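Local coordinates for putative transporter (Clostridium difficile 630, PDB 3LV9), which is a putative membrane transporter of the UPF0053 family, represented here by its paired CBS domains, and may bind flavin adenine dinucleotide, at residues 32-40 with 59-70. Numbering follows the deposited sequence.
With PO4 (phosphate ion), chain B.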
# COMPACT_ATOMS: atom_id res chain seq x y z
N ARG A 32 0.34 6.69 18.82
CA ARG A 32 1.73 7.09 18.95
C ARG A 32 2.61 5.90 19.28
O ARG A 32 3.62 5.68 18.59
CB ARG A 32 1.90 8.18 20.01
CG ARG A 32 3.34 8.77 20.10
CD ARG A 32 3.63 9.50 21.43
NE ARG A 32 5.07 9.84 21.61
CZ ARG A 32 5.61 10.98 21.19
NH1 ARG A 32 4.82 11.85 20.58
NH2 ARG A 32 6.88 11.26 21.38
N THR A 33 2.22 5.08 20.25
CA THR A 33 3.14 4.02 20.71
C THR A 33 3.37 2.94 19.67
O THR A 33 4.49 2.38 19.62
CB THR A 33 2.76 3.41 22.14
OG1 THR A 33 3.87 2.64 22.61
CG2 THR A 33 1.57 2.52 22.11
N ASP A 34 2.36 2.70 18.82
CA ASP A 34 2.44 1.63 17.79
C ASP A 34 2.86 2.14 16.43
O ASP A 34 3.17 1.39 15.51
CB ASP A 34 1.11 0.93 17.67
CG ASP A 34 0.73 0.18 18.96
OD1 ASP A 34 1.63 -0.44 19.55
OD2 ASP A 34 -0.45 0.20 19.38
N MSE A 35 2.90 3.45 16.30
CA MSE A 35 3.30 4.09 15.06
C MSE A 35 4.79 3.85 14.81
O MSE A 35 5.61 3.99 15.72
CB MSE A 35 2.95 5.57 15.16
CG MSE A 35 3.84 6.50 14.41
SE MSE A 35 3.23 8.34 14.64
CE MSE A 35 4.83 9.27 14.08
N VAL A 36 5.14 3.49 13.60
CA VAL A 36 6.54 3.41 13.27
C VAL A 36 7.07 4.61 12.50
O VAL A 36 6.63 4.88 11.41
CB VAL A 36 6.83 2.15 12.49
CG1 VAL A 36 8.20 2.23 11.89
CG2 VAL A 36 6.73 0.92 13.43
N CYS A 37 8.04 5.28 13.09
CA CYS A 37 8.73 6.42 12.51
C CYS A 37 10.11 5.99 12.09
O CYS A 37 10.80 5.31 12.83
CB CYS A 37 8.89 7.56 13.55
SG CYS A 37 8.71 9.18 12.76
N ILE A 38 10.54 6.44 10.92
CA ILE A 38 11.90 6.37 10.56
C ILE A 38 12.56 7.62 11.10
O ILE A 38 12.18 8.71 10.71
CB ILE A 38 12.05 6.38 9.05
CG1 ILE A 38 11.46 5.10 8.44
CG2 ILE A 38 13.53 6.46 8.68
CD1 ILE A 38 11.71 4.96 6.98
N TYR A 39 13.56 7.49 11.97
CA TYR A 39 14.25 8.69 12.47
C TYR A 39 15.33 9.11 11.47
O TYR A 39 15.91 8.25 10.80
CB TYR A 39 14.85 8.45 13.86
CG TYR A 39 13.81 8.14 14.93
CD1 TYR A 39 13.33 9.12 15.77
CD2 TYR A 39 13.33 6.86 15.12
CE1 TYR A 39 12.39 8.85 16.74
CE2 TYR A 39 12.37 6.58 16.10
CZ TYR A 39 11.90 7.59 16.88
OH TYR A 39 10.96 7.35 17.84
N GLU A 40 15.62 10.39 11.35
CA GLU A 40 16.66 10.78 10.38
C GLU A 40 18.03 10.16 10.72
O GLU A 40 18.85 10.01 9.85
CB GLU A 40 16.74 12.32 10.11
CG GLU A 40 17.12 13.18 11.26
CD GLU A 40 17.21 14.70 10.90
OE1 GLU A 40 17.15 15.12 9.72
OE2 GLU A 40 17.33 15.49 11.84
N TYR A 59 5.90 5.84 5.44
CA TYR A 59 6.42 6.01 6.78
C TYR A 59 6.72 7.46 7.06
O TYR A 59 7.42 8.11 6.30
CB TYR A 59 7.67 5.21 7.01
CG TYR A 59 7.51 3.70 7.04
CD1 TYR A 59 7.47 3.01 8.27
CD2 TYR A 59 7.43 2.97 5.87
CE1 TYR A 59 7.34 1.61 8.32
CE2 TYR A 59 7.29 1.54 5.90
CZ TYR A 59 7.26 0.89 7.13
OH TYR A 59 7.12 -0.49 7.19
N PRO A 60 6.22 7.95 8.18
CA PRO A 60 6.68 9.19 8.69
C PRO A 60 8.15 9.16 9.06
O PRO A 60 8.64 8.13 9.45
CB PRO A 60 5.82 9.41 9.91
CG PRO A 60 5.47 8.05 10.37
CD PRO A 60 5.44 7.18 9.16
N VAL A 61 8.82 10.30 8.90
CA VAL A 61 10.18 10.51 9.24
C VAL A 61 10.17 11.53 10.41
O VAL A 61 9.48 12.57 10.34
CB VAL A 61 10.94 11.08 8.04
CG1 VAL A 61 12.32 11.51 8.42
CG2 VAL A 61 10.99 10.07 6.92
N CYS A 62 10.91 11.19 11.46
CA CYS A 62 11.06 12.00 12.67
C CYS A 62 12.48 12.42 12.93
O CYS A 62 13.39 11.70 12.65
CB CYS A 62 10.66 11.21 13.91
SG CYS A 62 9.20 10.34 13.83
N ARG A 63 12.64 13.58 13.54
CA ARG A 63 13.91 14.04 14.07
C ARG A 63 13.82 13.89 15.56
O ARG A 63 12.99 14.51 16.22
CB ARG A 63 14.11 15.51 13.65
CG ARG A 63 15.25 16.32 14.29
CD ARG A 63 15.36 17.72 13.59
NE ARG A 63 15.97 17.58 12.25
CZ ARG A 63 15.82 18.41 11.20
NH1 ARG A 63 15.08 19.52 11.29
NH2 ARG A 63 16.42 18.14 10.03
N LYS A 64 14.64 13.00 16.09
CA LYS A 64 14.81 12.81 17.53
C LYS A 64 13.67 12.07 18.22
O LYS A 64 13.89 11.03 18.85
CB LYS A 64 15.12 14.14 18.26
CG LYS A 64 16.54 14.67 18.08
CD LYS A 64 17.59 13.55 18.20
CE LYS A 64 18.81 13.94 19.03
NZ LYS A 64 19.73 12.74 19.23
N ASN A 65 12.47 12.63 18.15
CA ASN A 65 11.29 12.04 18.78
C ASN A 65 10.06 12.11 17.87
O ASN A 65 10.05 12.79 16.84
CB ASN A 65 11.00 12.75 20.08
CG ASN A 65 10.84 14.22 19.88
OD1 ASN A 65 9.82 14.67 19.36
ND2 ASN A 65 11.86 14.98 20.24
N LYS A 66 9.02 11.41 18.27
CA LYS A 66 7.83 11.27 17.45
C LYS A 66 6.97 12.57 17.39
O LYS A 66 6.00 12.62 16.66
CB LYS A 66 7.01 10.07 17.94
CG LYS A 66 7.48 8.69 17.42
CD LYS A 66 6.70 7.56 18.08
CE LYS A 66 7.21 6.16 17.65
NZ LYS A 66 6.76 5.10 18.66
N ASP A 67 7.36 13.61 18.14
CA ASP A 67 6.64 14.91 18.09
C ASP A 67 7.25 15.91 17.12
O ASP A 67 6.70 17.01 16.90
CB ASP A 67 6.66 15.57 19.46
CG ASP A 67 5.90 14.82 20.47
OD1 ASP A 67 5.01 14.03 20.07
OD2 ASP A 67 6.18 15.04 21.65
N ASP A 68 8.40 15.55 16.57
CA ASP A 68 9.04 16.36 15.54
C ASP A 68 9.02 15.61 14.23
O ASP A 68 10.00 15.05 13.84
CB ASP A 68 10.47 16.74 15.96
CG ASP A 68 11.11 17.79 15.03
OD1 ASP A 68 10.41 18.27 14.09
OD2 ASP A 68 12.31 18.11 15.23
N ILE A 69 7.86 15.59 13.58
CA ILE A 69 7.72 14.97 12.27
C ILE A 69 8.23 15.89 11.17
O ILE A 69 7.80 17.03 11.08
CB ILE A 69 6.27 14.66 11.92
CG1 ILE A 69 5.63 13.80 12.99
CG2 ILE A 69 6.19 13.97 10.55
CD1 ILE A 69 6.32 12.56 13.25
N LEU A 70 9.10 15.38 10.31
CA LEU A 70 9.61 16.14 9.18
C LEU A 70 8.79 15.96 7.88
O LEU A 70 8.80 16.81 6.97
CB LEU A 70 11.05 15.70 8.93
CG LEU A 70 12.03 15.76 10.10
CD1 LEU A 70 13.44 15.40 9.54
CD2 LEU A 70 12.05 17.13 10.79
P PO4 B . 10.46 4.32 19.12
O1 PO4 B . 10.54 3.65 20.48
O2 PO4 B . 10.15 5.77 19.36
O3 PO4 B . 11.76 4.28 18.36
O4 PO4 B . 9.38 3.60 18.35
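C37 and C62 are joined by a disulfide between the loop entering strand 38-39 and the end of strand 58-62, its C-S-S-C torsion 102°. C62 SG also stands above the face of the Y39 ring, 4.9 Å from the ring centroid, while N65 CA meets that ring at its edge. A chi1 of -63° sets Y39 CG beside the backbone N and turns the ring along the 62-65 backbone, its hydroxyl pointing toward a phosphate ion, probably a crystallisation component; the modelled approach to phosphate O2 is too short to be taken at face value.

K66 reaches the same phosphate from the turn 65-68. Its chain, extended beyond CG, runs across the loop 32-35 and delivers NZ to phosphate O4 at 3.0 Å and to R32 O at 3.2 Å; a weaker bond goes to M35 O. R32 O also accepts from M35 N, the two donors arriving from opposite faces of its plane. Nearer its root, K66 lays CB over the centre of one face of the R32 guanidinium, at 3.6 Å from NH2. N65 OD1 takes the D67 backbone N in an Asx turn.

At the C-terminal end of 32-40, R63 and E40 form a salt bridge, gripped side-on: NE lies 2.5 Å from E40 OE2, which stays in the guanidinium plane but is approached from above the carboxylate plane, and NH2 meets E40 OE1 on its syn side. L70 CD2 packs on a face of this guanidinium.

I38 and Y39 pair in parallel with V61 and C62 through I38 N to P60 O, C62 N to I38 O and E40 N to C62 O, the strand pairing of a beta-alpha-beta unit in the first CBS domain. Helix 44-53 makes the crossover, receiving V36, I38 and Y59, whereas M35 CE meets I69 CD1 tip to tip next to strand 130-135 of the other sheet.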